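Local coordinates for protein aminoglycoside N(6')-acetyltransferase type 1 (PDB 2VBQ) that transfers an acetyl group from acetyl-CoA to the 6'-amino group of aminoglycoside antibiotics, thereby conferring resistance to drugs such as amikacin and tobramycin, at residues Gly36-Leu41 against Leu51-Glu56; Ala64-Met69 against Ile117-Arg122; Ala60-Ser65 against Ile82-Val87; Met21-Met26 against Ala113-Ala118. One frame throughout, in Å; residues are numbered along the deposited sequence.

Interaction 1 (Gly36-Leu41 against Leu51-Glu56)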
loop_
_atom_site.group_PDB
_atom_site.type_symbol
_atom_site.label_atom_id
_atom_site.label_comp_id
_atom_site.label_asym_id
_atom_site.label_seq_id
_atom_site.Cartn_x
_atom_site.Cartn_y
_atom_site.Cartn_z
ATOM N N GLY A 36 -16.979 16.760 -9.191
ATOM C CA GLY A 36 -18.085 17.224 -8.324
ATOM C C GLY A 36 -18.334 16.314 -7.124
ATOM O O GLY A 36 -18.604 16.787 -6.005
ATOM N N LEU A 37 -18.233 15.004 -7.350
ATOM C CA LEU A 37 -18.394 14.009 -6.299
ATOM C C LEU A 37 -17.159 13.853 -5.413
ATOM O O LEU A 37 -17.259 13.737 -4.189
ATOM C CB LEU A 37 -18.747 12.656 -6.937
ATOM C CG LEU A 37 -20.185 12.519 -7.392
ATOM C CD1 LEU A 37 -20.314 11.372 -8.408
ATOM C CD2 LEU A 37 -21.150 12.355 -6.162
ATOM N N ARG A 38 -15.986 13.852 -6.045
ATOM C CA ARG A 38 -14.723 13.673 -5.328
ATOM C C ARG A 38 -14.497 14.737 -4.248
ATOM O O ARG A 38 -13.953 14.459 -3.171
ATOM C CB ARG A 38 -13.567 13.654 -6.332
ATOM C CG ARG A 38 -12.377 12.822 -5.878
ATOM C CD ARG A 38 -11.499 12.674 -7.060
ATOM N NE ARG A 38 -10.340 11.810 -6.897
ATOM C CZ ARG A 38 -9.089 12.244 -6.778
ATOM N NH1 ARG A 38 -8.831 13.549 -6.751
ATOM N NH2 ARG A 38 -8.095 11.365 -6.684
ATOM N N LYS A 39 -14.941 15.960 -4.530
ATOM C CA LYS A 39 -14.794 17.051 -3.577
ATOM C C LYS A 39 -15.705 16.863 -2.368
ATOM O O LYS A 39 -15.491 17.490 -1.313
ATOM C CB LYS A 39 -15.047 18.395 -4.273
ATOM C CG LYS A 39 -13.927 18.745 -5.235
ATOM C CD LYS A 39 -14.351 19.693 -6.357
ATOM C CE LYS A 39 -13.216 20.641 -6.670
ATOM N NZ LYS A 39 -12.879 20.669 -8.129
ATOM N N GLN A 40 -16.723 16.013 -2.513
ATOM C CA GLN A 40 -17.578 15.690 -1.383
ATOM C C GLN A 40 -17.038 14.520 -0.558
ATOM O O GLN A 40 -17.242 14.472 0.654
ATOM C CB GLN A 40 -19.011 15.422 -1.821
ATOM C CG GLN A 40 -19.662 16.596 -2.536
ATOM C CD GLN A 40 -21.028 16.241 -3.114
ATOM O OE1 GLN A 40 -21.994 16.020 -2.361
ATOM N NE2 GLN A 40 -21.113 16.181 -4.463
ATOM N N LEU A 41 -16.345 13.578 -1.196
ATOM C CA LEU A 41 -15.702 12.522 -0.429
ATOM C C LEU A 41 -14.540 13.110 0.396
ATOM O O LEU A 41 -14.386 12.800 1.592
ATOM C CB LEU A 41 -15.200 11.371 -1.317
ATOM C CG LEU A 41 -14.393 10.269 -0.607
ATOM C CD1 LEU A 41 -15.204 9.584 0.518
ATOM C CD2 LEU A 41 -13.875 9.247 -1.606
ATOM N N LEU A 51 -7.823 18.489 -10.233
ATOM C CA LEU A 51 -7.605 18.736 -11.662
ATOM C C LEU A 51 -6.467 17.892 -12.248
ATOM O O LEU A 51 -6.628 17.244 -13.295
ATOM C CB LEU A 51 -7.351 20.228 -11.918
ATOM C CG LEU A 51 -7.032 20.651 -13.356
ATOM C CD1 LEU A 51 -8.299 20.729 -14.206
ATOM C CD2 LEU A 51 -6.266 21.987 -13.372
ATOM N N ALA A 52 -5.321 17.916 -11.573
ATOM C CA ALA A 52 -4.153 17.163 -12.009
ATOM C C ALA A 52 -4.434 15.654 -11.919
ATOM O O ALA A 52 -4.045 14.900 -12.811
ATOM C CB ALA A 52 -2.932 17.541 -11.184
ATOM N N ASP A 53 -5.119 15.241 -10.849
ATOM C CA ASP A 53 -5.541 13.844 -10.662
ATOM C C ASP A 53 -6.431 13.346 -11.793
ATOM O O ASP A 53 -6.233 12.245 -12.297
ATOM C CB ASP A 53 -6.243 13.661 -9.318
ATOM C CG ASP A 53 -5.314 13.880 -8.137
ATOM O OD1 ASP A 53 -4.090 14.042 -8.352
ATOM O OD2 ASP A 53 -5.814 13.898 -6.991
ATOM N N GLY A 54 -7.401 14.170 -12.182
ATOM C CA GLY A 54 -8.274 13.864 -13.305
ATOM C C GLY A 54 -7.497 13.535 -14.559
ATOM O O GLY A 54 -7.680 12.456 -15.147
ATOM N N GLU A 55 -6.629 14.473 -14.958
ATOM C CA GLU A 55 -5.845 14.349 -16.192
ATOM C C GLU A 55 -4.929 13.121 -16.177
ATOM O O GLU A 55 -4.847 12.403 -17.168
ATOM C CB GLU A 55 -5.023 15.621 -16.475
ATOM C CG GLU A 55 -5.845 16.889 -16.697
ATOM C CD GLU A 55 -6.992 16.724 -17.702
ATOM O OE1 GLU A 55 -6.805 16.068 -18.764
ATOM O OE2 GLU A 55 -8.086 17.272 -17.427
ATOM N N GLU A 56 -4.260 12.894 -15.049
ATOM C CA GLU A 56 -3.414 11.722 -14.877
ATOM C C GLU A 56 -4.203 10.438 -15.113
ATOM O O GLU A 56 -3.784 9.603 -15.916
ATOM C CB GLU A 56 -2.794 11.700 -13.487
ATOM C CG GLU A 56 -1.641 10.709 -13.345
ATOM C CD GLU A 56 -1.259 10.458 -11.897
ATOM O OE1 GLU A 56 -1.941 10.997 -11.001
ATOM O OE2 GLU A 56 -0.282 9.720 -11.650
#
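Asp53 OD2 takes a bond from Arg38 NH1 and a weak one from Arg38 NH2. The stronger bond comes from Arg38 NH1, which lies 3.0 Å from Asp53 OD2 and completes a salt bridge with an N-H...O angle of 157°. Arg38 NH2 stands 3.4 Å from Asp53 OD2. The oxygen sits at the edge of the guanidinium, in its plane, and receives NH1 on its anti lone pair, the one turned away from OD1. The carboxylate does not lie flat with its partner: the two planes are 86° apart, and a single oxygen faces both nitrogens, not the side-by-side pairing of two nitrogens with two oxygens. Arg38 spans the gap because CG is anti to its backbone N (chi1 -151°) and the chain then runs extended as far as NE. The helices themselves stay well apart here, their nearest alpha carbons, Arg38 CA and Gly54 CA, being 10.3 Å from each other.

The guanidinium has other partners. NE makes a salt bridge with Asp79, its strongest polar partner, and NH1 also hydrogen-bonds ND1 of His50. Held on several edges, the group has little freedom to rotate, and two nearby carboxylates probably favour its positive charge. Arg38 also touches the bound bisubstrate analogue, as does Leu41, while Asp53 packs against the substrate-binding His45. The salt bridge thus ties helix 31-41 to helix 47-59 beside the ligand pocket, with Asp79 and Phe77 of strand 73-83 meeting Arg38 from the sheet.

Interaction 2 (Ala64-Met69 against Ile117-Arg122)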
loop_
_atom_site.group_PDB
_atom_site.type_symbol
_atom_site.label_atom_id
_atom_site.label_comp_id
_atom_site.label_asym_id
_atom_site.label_seq_id
_atom_site.Cartn_x
_atom_site.Cartn_y
_atom_site.Cartn_z
ATOM N N ALA A 64 -7.875 3.852 -12.943
ATOM C CA ALA A 64 -9.192 4.007 -13.559
ATOM C C ALA A 64 -10.190 4.402 -12.490
ATOM O O ALA A 64 -10.081 3.982 -11.332
ATOM C CB ALA A 64 -9.678 2.700 -14.272
ATOM N N SER A 65 -11.138 5.247 -12.884
ATOM C CA SER A 65 -12.225 5.674 -12.017
ATOM C C SER A 65 -13.540 5.368 -12.701
ATOM O O SER A 65 -13.591 5.240 -13.915
ATOM C CB SER A 65 -12.115 7.173 -11.689
ATOM O OG SER A 65 -10.953 7.362 -10.900
ATOM N N PHE A 66 -14.587 5.214 -11.891
ATOM C CA PHE A 66 -15.879 4.707 -12.338
ATOM C C PHE A 66 -16.971 5.599 -11.720
ATOM O O PHE A 66 -16.906 5.897 -10.517
ATOM C CB PHE A 66 -16.043 3.235 -11.921
ATOM C CG PHE A 66 -14.966 2.328 -12.523
ATOM C CD1 PHE A 66 -13.740 2.155 -11.878
ATOM C CD2 PHE A 66 -15.163 1.745 -13.777
ATOM C CE1 PHE A 66 -12.707 1.359 -12.465
ATOM C CE2 PHE A 66 -14.143 0.961 -14.379
ATOM C CZ PHE A 66 -12.917 0.781 -13.720
ATOM N N ILE A 67 -17.948 5.984 -12.547
ATOM C CA ILE A 67 -19.023 6.905 -12.164
ATOM C C ILE A 67 -20.383 6.221 -12.279
ATOM O O ILE A 67 -20.743 5.744 -13.352
ATOM C CB ILE A 67 -19.060 8.154 -13.118
ATOM C CG1 ILE A 67 -17.638 8.687 -13.430
ATOM C CG2 ILE A 67 -20.046 9.214 -12.610
ATOM C CD1 ILE A 67 -16.871 9.249 -12.267
ATOM N N ALA A 68 -21.142 6.202 -11.193
ATOM C CA ALA A 68 -22.498 5.665 -11.216
ATOM C C ALA A 68 -23.446 6.736 -11.737
ATOM O O ALA A 68 -23.505 7.850 -11.178
ATOM C CB ALA A 68 -22.898 5.207 -9.845
ATOM N N MET A 69 -24.157 6.414 -12.821
ATOM C CA MET A 69 -25.061 7.357 -13.489
ATOM C C MET A 69 -26.485 6.814 -13.439
ATOM O O MET A 69 -26.680 5.624 -13.675
ATOM C CB MET A 69 -24.669 7.523 -14.964
ATOM C CG MET A 69 -23.264 8.068 -15.254
ATOM S SD MET A 69 -22.998 9.766 -14.719
ATOM C CE MET A 69 -24.301 10.631 -15.635
ATOM N N ILE A 117 -18.019 -1.354 -7.125
ATOM C CA ILE A 117 -16.955 -2.299 -6.774
ATOM C C ILE A 117 -16.878 -3.484 -7.778
ATOM O O ILE A 117 -15.784 -3.950 -8.119
ATOM C CB ILE A 117 -17.101 -2.748 -5.271
ATOM C CG1 ILE A 117 -16.677 -1.581 -4.365
ATOM C CG2 ILE A 117 -16.263 -4.015 -4.933
ATOM C CD1 ILE A 117 -17.091 -1.722 -2.907
ATOM N N ALA A 118 -18.036 -3.931 -8.259
ATOM C CA ALA A 118 -18.100 -4.927 -9.333
ATOM C C ALA A 118 -17.365 -4.468 -10.601
ATOM O O ALA A 118 -16.669 -5.273 -11.250
ATOM C CB ALA A 118 -19.534 -5.290 -9.635
ATOM N N ALA A 119 -17.511 -3.181 -10.944
ATOM C CA ALA A 119 -16.801 -2.576 -12.071
ATOM C C ALA A 119 -15.281 -2.517 -11.830
ATOM O O ALA A 119 -14.503 -2.814 -12.751
ATOM C CB ALA A 119 -17.350 -1.163 -12.374
ATOM N N VAL A 120 -14.865 -2.097 -10.628
ATOM C CA VAL A 120 -13.428 -2.113 -10.244
ATOM C C VAL A 120 -12.850 -3.534 -10.378
ATOM O O VAL A 120 -11.769 -3.718 -10.947
ATOM C CB VAL A 120 -13.199 -1.611 -8.772
ATOM C CG1 VAL A 120 -11.754 -1.943 -8.280
ATOM C CG2 VAL A 120 -13.511 -0.117 -8.632
ATOM N N GLN A 121 -13.553 -4.513 -9.800
ATOM C CA GLN A 121 -13.179 -5.940 -9.913
ATOM C C GLN A 121 -13.022 -6.427 -11.350
ATOM O O GLN A 121 -12.018 -7.089 -11.685
ATOM C CB GLN A 121 -14.171 -6.843 -9.155
ATOM C CG GLN A 121 -13.680 -8.305 -9.047
ATOM C CD GLN A 121 -14.629 -9.196 -8.272
ATOM O OE1 GLN A 121 -15.211 -8.788 -7.269
ATOM N NE2 GLN A 121 -14.791 -10.425 -8.742
ATOM N N ARG A 122 -14.008 -6.105 -12.187
ATOM C CA ARG A 122 -14.020 -6.425 -13.625
ATOM C C ARG A 122 -12.771 -5.829 -14.312
ATOM O O ARG A 122 -12.023 -6.525 -15.003
ATOM C CB ARG A 122 -15.321 -5.879 -14.251
ATOM C CG ARG A 122 -15.610 -6.223 -15.733
ATOM C CD ARG A 122 -16.913 -5.525 -16.222
ATOM N NE ARG A 122 -17.981 -5.717 -15.225
ATOM C CZ ARG A 122 -18.764 -4.775 -14.681
ATOM N NH1 ARG A 122 -18.684 -3.493 -15.052
ATOM N NH2 ARG A 122 -19.652 -5.133 -13.757
#
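Phe66 leaves strand 63-70 with its CB directed at helix 112-126, where it packs on Ala119 and Val120. At CB the chain turns so that CG lies beside the backbone N (chi1 -60°), and beyond it the ring divides its contacts between two neighbouring residues. On one flank, Phe66 CD2 touches the methyl CB of Ala119 at 3.9 Å. Across the ring, Phe66 CD1 meets the CG2 branch of Val120 at 4.0 Å. The contact belongs to the face of the GNAT sheet that helix 112-126 covers; strand 63-70 lies next to the edge strand 21-25, whose Ile23 touches both Phe66 and Ala119.

Farther out, the ring reaches the helix backbone itself. Phe66 CE1 comes within 4.2 Å of Val120 CA, and Phe66 CE2 approaches Ala119 O to 4.1 Å. At the tip, Phe66 CZ is 4.0 Å from Ala119 O. Ala119 O and Val120 N both lie over one face of the ring, so a peptide group covers that face, without any hydrogen bond across the contact. Val120 continues inward from its ring contact to Ala80 of strand 73-83 and to Val96 and Leu98 of strand 95-103.

Interaction 3 (Ala60-Ser65 against Ile82-Val87)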
loop_
_atom_site.group_PDB
_atom_site.type_symbol
_atom_site.label_atom_id
_atom_site.label_comp_id
_atom_site.label_asym_id
_atom_site.label_seq_id
_atom_site.Cartn_x
_atom_site.Cartn_y
_atom_site.Cartn_z
ATOM N N ALA A 60 -3.554 7.208 -17.692
ATOM C CA ALA A 60 -3.015 6.018 -17.035
ATOM C C ALA A 60 -3.450 4.685 -17.637
ATOM O O ALA A 60 -4.550 4.536 -18.200
ATOM C CB ALA A 60 -3.405 6.045 -15.561
ATOM N N ASP A 61 -2.580 3.695 -17.488
ATOM C CA ASP A 61 -3.021 2.334 -17.601
ATOM C C ASP A 61 -3.077 1.622 -16.250
ATOM O O ASP A 61 -3.558 0.498 -16.206
ATOM C CB ASP A 61 -2.160 1.538 -18.596
ATOM C CG ASP A 61 -0.671 1.695 -18.342
ATOM O OD1 ASP A 61 -0.250 2.139 -17.239
ATOM O OD2 ASP A 61 0.094 1.362 -19.283
ATOM N N HIS A 62 -2.585 2.247 -15.170
ATOM C CA HIS A 62 -2.714 1.660 -13.818
ATOM C C HIS A 62 -3.686 2.408 -12.879
ATOM O O HIS A 62 -3.692 2.153 -11.671
ATOM C CB HIS A 62 -1.334 1.457 -13.128
ATOM C CG HIS A 62 -0.526 0.350 -13.741
ATOM N ND1 HIS A 62 -0.061 0.417 -15.036
ATOM C CD2 HIS A 62 -0.155 -0.870 -13.273
ATOM C CE1 HIS A 62 0.588 -0.694 -15.334
ATOM N NE2 HIS A 62 0.536 -1.497 -14.285
ATOM N N LEU A 63 -4.431 3.357 -13.452
ATOM C CA LEU A 63 -5.477 4.097 -12.749
ATOM C C LEU A 63 -6.724 4.051 -13.592
ATOM O O LEU A 63 -6.638 4.182 -14.803
ATOM C CB LEU A 63 -5.064 5.564 -12.506
ATOM C CG LEU A 63 -3.891 5.814 -11.569
ATOM C CD1 LEU A 63 -3.505 7.305 -11.545
ATOM C CD2 LEU A 63 -4.255 5.291 -10.183
ATOM N N ALA A 64 -7.875 3.852 -12.943
ATOM C CA ALA A 64 -9.192 4.007 -13.559
ATOM C C ALA A 64 -10.190 4.402 -12.490
ATOM O O ALA A 64 -10.081 3.982 -11.332
ATOM C CB ALA A 64 -9.678 2.700 -14.272
ATOM N N SER A 65 -11.138 5.247 -12.884
ATOM C CA SER A 65 -12.225 5.674 -12.017
ATOM C C SER A 65 -13.540 5.368 -12.701
ATOM O O SER A 65 -13.591 5.240 -13.915
ATOM C CB SER A 65 -12.115 7.173 -11.689
ATOM O OG SER A 65 -10.953 7.362 -10.900
ATOM N N ILE A 82 -4.133 -0.239 -10.187
ATOM C CA ILE A 82 -3.425 -1.515 -10.225
ATOM C C ILE A 82 -2.079 -1.264 -9.547
ATOM O O ILE A 82 -1.222 -0.510 -10.061
ATOM C CB ILE A 82 -3.158 -1.986 -11.657
ATOM C CG1 ILE A 82 -4.460 -2.009 -12.485
ATOM C CG2 ILE A 82 -2.399 -3.370 -11.617
ATOM C CD1 ILE A 82 -5.534 -2.946 -11.981
ATOM N N ARG A 83 -1.899 -1.893 -8.399
ATOM C CA ARG A 83 -0.739 -1.639 -7.576
ATOM C C ARG A 83 0.283 -2.758 -7.760
ATOM O O ARG A 83 -0.059 -3.926 -7.639
ATOM C CB ARG A 83 -1.120 -1.540 -6.087
ATOM C CG ARG A 83 -1.831 -0.243 -5.694
ATOM C CD ARG A 83 -1.753 -0.125 -4.179
ATOM N NE ARG A 83 -2.555 0.935 -3.572
ATOM C CZ ARG A 83 -2.682 1.096 -2.248
ATOM N NH1 ARG A 83 -2.049 0.276 -1.410
ATOM N NH2 ARG A 83 -3.431 2.071 -1.753
ATOM N N HIS A 84 1.519 -2.374 -8.078
ATOM C CA HIS A 84 2.673 -3.299 -8.038
ATOM C C HIS A 84 3.424 -3.274 -6.691
ATOM O O HIS A 84 4.173 -4.205 -6.395
ATOM C CB HIS A 84 3.656 -3.014 -9.171
ATOM C CG HIS A 84 3.180 -3.463 -10.521
ATOM N ND1 HIS A 84 3.366 -4.751 -10.996
ATOM C CD2 HIS A 84 2.550 -2.785 -11.512
ATOM C CE1 HIS A 84 2.859 -4.845 -12.212
ATOM N NE2 HIS A 84 2.350 -3.668 -12.549
ATOM N N ASP A 85 3.250 -2.211 -5.897
ATOM C CA ASP A 85 3.872 -2.160 -4.558
ATOM C C ASP A 85 3.271 -3.314 -3.731
ATOM O O ASP A 85 2.150 -3.771 -4.011
ATOM C CB ASP A 85 3.554 -0.865 -3.805
ATOM C CG ASP A 85 4.121 0.396 -4.456
ATOM O OD1 ASP A 85 4.962 0.350 -5.372
ATOM O OD2 ASP A 85 3.694 1.483 -4.022
ATOM N N TYR A 86 4.018 -3.789 -2.738
ATOM C CA TYR A 86 3.446 -4.721 -1.767
ATOM C C TYR A 86 2.129 -4.144 -1.254
ATOM O O TYR A 86 2.080 -2.967 -0.836
ATOM C CB TYR A 86 4.395 -4.938 -0.572
ATOM C CG TYR A 86 3.693 -5.679 0.537
ATOM C CD1 TYR A 86 3.448 -7.059 0.430
ATOM C CD2 TYR A 86 3.214 -5.006 1.660
ATOM C CE1 TYR A 86 2.769 -7.750 1.427
ATOM C CE2 TYR A 86 2.524 -5.702 2.669
ATOM C CZ TYR A 86 2.317 -7.063 2.536
ATOM O OH TYR A 86 1.638 -7.743 3.528
ATOM N N VAL A 87 1.065 -4.953 -1.289
ATOM C CA VAL A 87 -0.198 -4.590 -0.651
ATOM C C VAL A 87 -0.428 -5.457 0.614
ATOM O O VAL A 87 -0.415 -6.697 0.548
ATOM C CB VAL A 87 -1.421 -4.722 -1.611
ATOM C CG1 VAL A 87 -2.705 -4.237 -0.914
ATOM C CG2 VAL A 87 -1.188 -3.931 -2.928
#
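A backbone hydrogen bond joins His62 and Ile82: Ile82 N donates to His62 O at 2.8 Å with an N-H...O angle of 162°. These two residues also have the closest alpha carbons of the pair of segments, 4.8 Å between His62 CA and Ile82 CA.

Nonpolar contact follows from the same pairing. With CG set beside its backbone N (chi1 -71°), the His62 imidazole folds over toward the neighbouring strand 73-83 and brings its carbon edge against Ile82. His62 CD2 is 3.6 Å from Ile82 CB and 3.7 Å from Ile82 CG2.

Of a different kind is the carbonyl oxygen at that edge: Ile82 O lies in the ring plane, 3.4 Å from His62 CD2.

Polar side-chain contacts occupy the two ring nitrogens. His62 ND1 donates to Asp61 OD1 at 2.8 Å, in the plane of the ring but from above the carboxylate plane. On the other nitrogen, His62 NE2 and His84 NE2 stand 3.3 Å apart in a weak hydrogen bond. The two imidazoles meet rim to rim, their planes inclined at 43°, with neither lying over the other's face. Asp61 and His84 between them would limit rotation of the His62 ring.

Just past His84 the chain reaches the dimer interface, where Asp85 accepts hydrogen bonds from backbone N atoms of His84 and Asp85 of the second subunit. Tyr86, a substrate-binding residue, hydrogen-bonds a bound bisubstrate analogue through its OH. The paired strands 63-70 and 73-83 form an antiparallel beta hairpin, and His62 and Ile82 meet at its open end.

Interaction 4 (Met21-Met26 against Ala113-Ala118). With NI (nickel (II) ion), chain D.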
loop_
_atom_site.group_PDB
_atom_site.type_symbol
_atom_site.label_atom_id
_atom_site.label_comp_id
_atom_site.label_asym_id
_atom_site.label_seq_id
_atom_site.Cartn_x
_atom_site.Cartn_y
_atom_site.Cartn_z
ATOM N N MET A 21 -29.469 2.166 -13.714
ATOM C CA MET A 21 -28.152 2.721 -13.364
ATOM C C MET A 21 -27.021 2.159 -14.249
ATOM O O MET A 21 -26.999 0.978 -14.546
ATOM C CB MET A 21 -27.848 2.460 -11.886
ATOM C CG MET A 21 -26.425 2.900 -11.472
ATOM S SD MET A 21 -26.183 2.792 -9.704
ATOM C CE MET A 21 -26.088 1.029 -9.441
ATOM N N ASP A 22 -26.098 3.019 -14.683
ATOM C CA ASP A 22 -24.908 2.575 -15.373
ATOM C C ASP A 22 -23.639 2.953 -14.616
ATOM O O ASP A 22 -23.559 4.040 -14.070
ATOM C CB ASP A 22 -24.863 3.187 -16.768
ATOM C CG ASP A 22 -25.816 2.517 -17.700
ATOM O OD1 ASP A 22 -25.499 1.360 -18.065
ATOM O OD2 ASP A 22 -26.875 3.113 -18.039
ATOM N N ILE A 23 -22.659 2.054 -14.591
ATOM C CA ILE A 23 -21.318 2.385 -14.140
ATOM C C ILE A 23 -20.442 2.675 -15.363
ATOM O O ILE A 23 -20.172 1.799 -16.184
ATOM C CB ILE A 23 -20.684 1.268 -13.272
ATOM C CG1 ILE A 23 -21.665 0.783 -12.182
ATOM C CG2 ILE A 23 -19.304 1.718 -12.713
ATOM C CD1 ILE A 23 -22.094 1.867 -11.178
ATOM N N ARG A 24 -20.006 3.921 -15.484
ATOM C CA ARG A 24 -19.204 4.329 -16.624
ATOM C C ARG A 24 -17.735 4.525 -16.148
ATOM O O ARG A 24 -17.480 5.213 -15.162
ATOM C CB ARG A 24 -19.793 5.609 -17.251
ATOM C CG ARG A 24 -21.321 5.536 -17.587
ATOM C CD ARG A 24 -21.595 4.727 -18.888
ATOM N NE ARG A 24 -22.995 4.698 -19.377
ATOM C CZ ARG A 24 -23.912 5.658 -19.209
ATOM N NH1 ARG A 24 -23.634 6.782 -18.550
ATOM N NH2 ARG A 24 -25.129 5.490 -19.709
ATOM N N GLN A 25 -16.778 3.873 -16.821
ATOM C CA GLN A 25 -15.385 4.222 -16.619
ATOM C C GLN A 25 -15.221 5.659 -17.055
ATOM O O GLN A 25 -15.735 6.073 -18.109
ATOM C CB GLN A 25 -14.422 3.308 -17.399
ATOM C CG GLN A 25 -12.931 3.506 -16.991
ATOM C CD GLN A 25 -12.026 2.489 -17.643
ATOM O OE1 GLN A 25 -12.461 1.393 -17.957
ATOM N NE2 GLN A 25 -10.770 2.845 -17.844
ATOM N N MET A 26 -14.536 6.430 -16.228
ATOM C CA MET A 26 -14.428 7.853 -16.456
ATOM C C MET A 26 -13.544 8.194 -17.639
ATOM O O MET A 26 -12.396 7.740 -17.739
ATOM C CB MET A 26 -13.862 8.558 -15.245
ATOM C CG MET A 26 -13.574 10.011 -15.571
ATOM S SD MET A 26 -12.941 10.854 -14.179
ATOM C CE MET A 26 -11.183 10.369 -14.146
ATOM N N ALA A 113 -22.678 1.281 -4.406
ATOM C CA ALA A 113 -21.294 0.845 -4.138
ATOM C C ALA A 113 -21.038 -0.598 -4.632
ATOM O O ALA A 113 -20.003 -0.895 -5.216
ATOM C CB ALA A 113 -20.995 0.955 -2.652
ATOM N N LYS A 114 -21.983 -1.495 -4.385
ATOM C CA LYS A 114 -21.865 -2.867 -4.895
ATOM C C LYS A 114 -21.510 -2.888 -6.401
ATOM O O LYS A 114 -20.557 -3.543 -6.826
ATOM C CB LYS A 114 -23.182 -3.598 -4.650
ATOM C CG LYS A 114 -23.230 -5.043 -5.091
ATOM C CD LYS A 114 -24.554 -5.622 -4.669
ATOM C CE LYS A 114 -24.963 -6.747 -5.575
ATOM N NZ LYS A 114 -24.230 -7.985 -5.204
ATOM N N GLN A 115 -22.278 -2.154 -7.193
ATOM C CA GLN A 115 -22.047 -2.101 -8.624
ATOM C C GLN A 115 -20.759 -1.376 -8.992
ATOM O O GLN A 115 -20.043 -1.833 -9.872
ATOM C CB GLN A 115 -23.243 -1.533 -9.341
ATOM C CG GLN A 115 -24.415 -2.520 -9.305
ATOM C CD GLN A 115 -25.550 -2.079 -10.179
ATOM O OE1 GLN A 115 -26.698 -2.044 -9.728
ATOM N NE2 GLN A 115 -25.247 -1.733 -11.445
ATOM N N LEU A 116 -20.437 -0.293 -8.279
ATOM C CA LEU A 116 -19.142 0.372 -8.454
ATOM C C LEU A 116 -17.966 -0.607 -8.225
ATOM O O LEU A 116 -17.047 -0.687 -9.035
ATOM C CB LEU A 116 -19.014 1.574 -7.506
ATOM C CG LEU A 116 -19.743 2.845 -7.954
ATOM C CD1 LEU A 116 -19.889 3.846 -6.766
ATOM C CD2 LEU A 116 -18.979 3.487 -9.161
ATOM N N ILE A 117 -18.019 -1.354 -7.125
ATOM C CA ILE A 117 -16.955 -2.299 -6.774
ATOM C C ILE A 117 -16.878 -3.484 -7.778
ATOM O O ILE A 117 -15.784 -3.950 -8.119
ATOM C CB ILE A 117 -17.101 -2.748 -5.271
ATOM C CG1 ILE A 117 -16.677 -1.581 -4.365
ATOM C CG2 ILE A 117 -16.263 -4.015 -4.933
ATOM C CD1 ILE A 117 -17.091 -1.722 -2.907
ATOM N N ALA A 118 -18.036 -3.931 -8.259
ATOM C CA ALA A 118 -18.100 -4.927 -9.333
ATOM C C ALA A 118 -17.365 -4.468 -10.601
ATOM O O ALA A 118 -16.669 -5.273 -11.250
ATOM C CB ALA A 118 -19.534 -5.290 -9.635
HETATM NI NI NI D . -27.088 0.292 -18.732
HETATM O O HOH W 1 -25.580 -1.268 -14.635
#
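Met21 and Gln115 reach for each other from opposite directions, and their ends meet closely. The methionine chain bends at its last torsion (chi3 73°), which places the methyl over the face of the amide group: Met21 CE is 3.1 Å from Gln115 OE1 and 3.2 Å from Gln115 CD, an unusually short approach whose exact closeness is doubtful. A water spans the same pair, donating to Met21 O at 2.7 Å and accepting a weak bond from Gln115 NE2.

Ile23 is turned toward the helix too, but crosses its partners instead of facing them. It lies at a slant to Gln115, with Ile23 CG1 4.0 Å from Gln115 CB, and runs at about a right angle to Leu116. There the branches touch through Ile23 CG2 and Leu116 CD2, also 4.0 Å apart. Leu116 reaches Ile101 beyond, while Ile23 rests on Phe66 and Ala68 of the next strand.

Asp22, between Met21 and Ile23 in the strand, turns its CB away from the helix. Its OD1 binds the nickel ion at 2.0 Å, with His20 as the second protein ligand.

Strand 21-25 and helix segment 113-118 run roughly parallel, at 35° with axes 8.9 Å apart, so the helix lies along an outer strand of the sheet. The first turn of that helix donates Ala113 N and Lys114 N to the bound bisubstrate analogue, within the acetyl-CoA site, whose place at the start of this helix is characteristic of the GNAT fold.

How the interactions relate
Interactions 2 and 4 form one continuous packing layer: both place helix 112-126 on neighbouring strands of the sheet, and their centres are about 4 Å apart. Interaction 2 is wholly buried and apolar, whereas interaction 4 lies nearer the edge and admits a water, an amide and a metal ligand. Interaction 3 shares strand 63-70 with interaction 2 but works at its end, where two imidazoles at the rim and a backbone bond join a small apolar contact. Interaction 1 stands apart from that packing as a charged link between two helices, partly buried, beside the ligand pocket. It touches interaction 3 through Glu56 and Leu63, and interaction 4 through Gly54 and Met26.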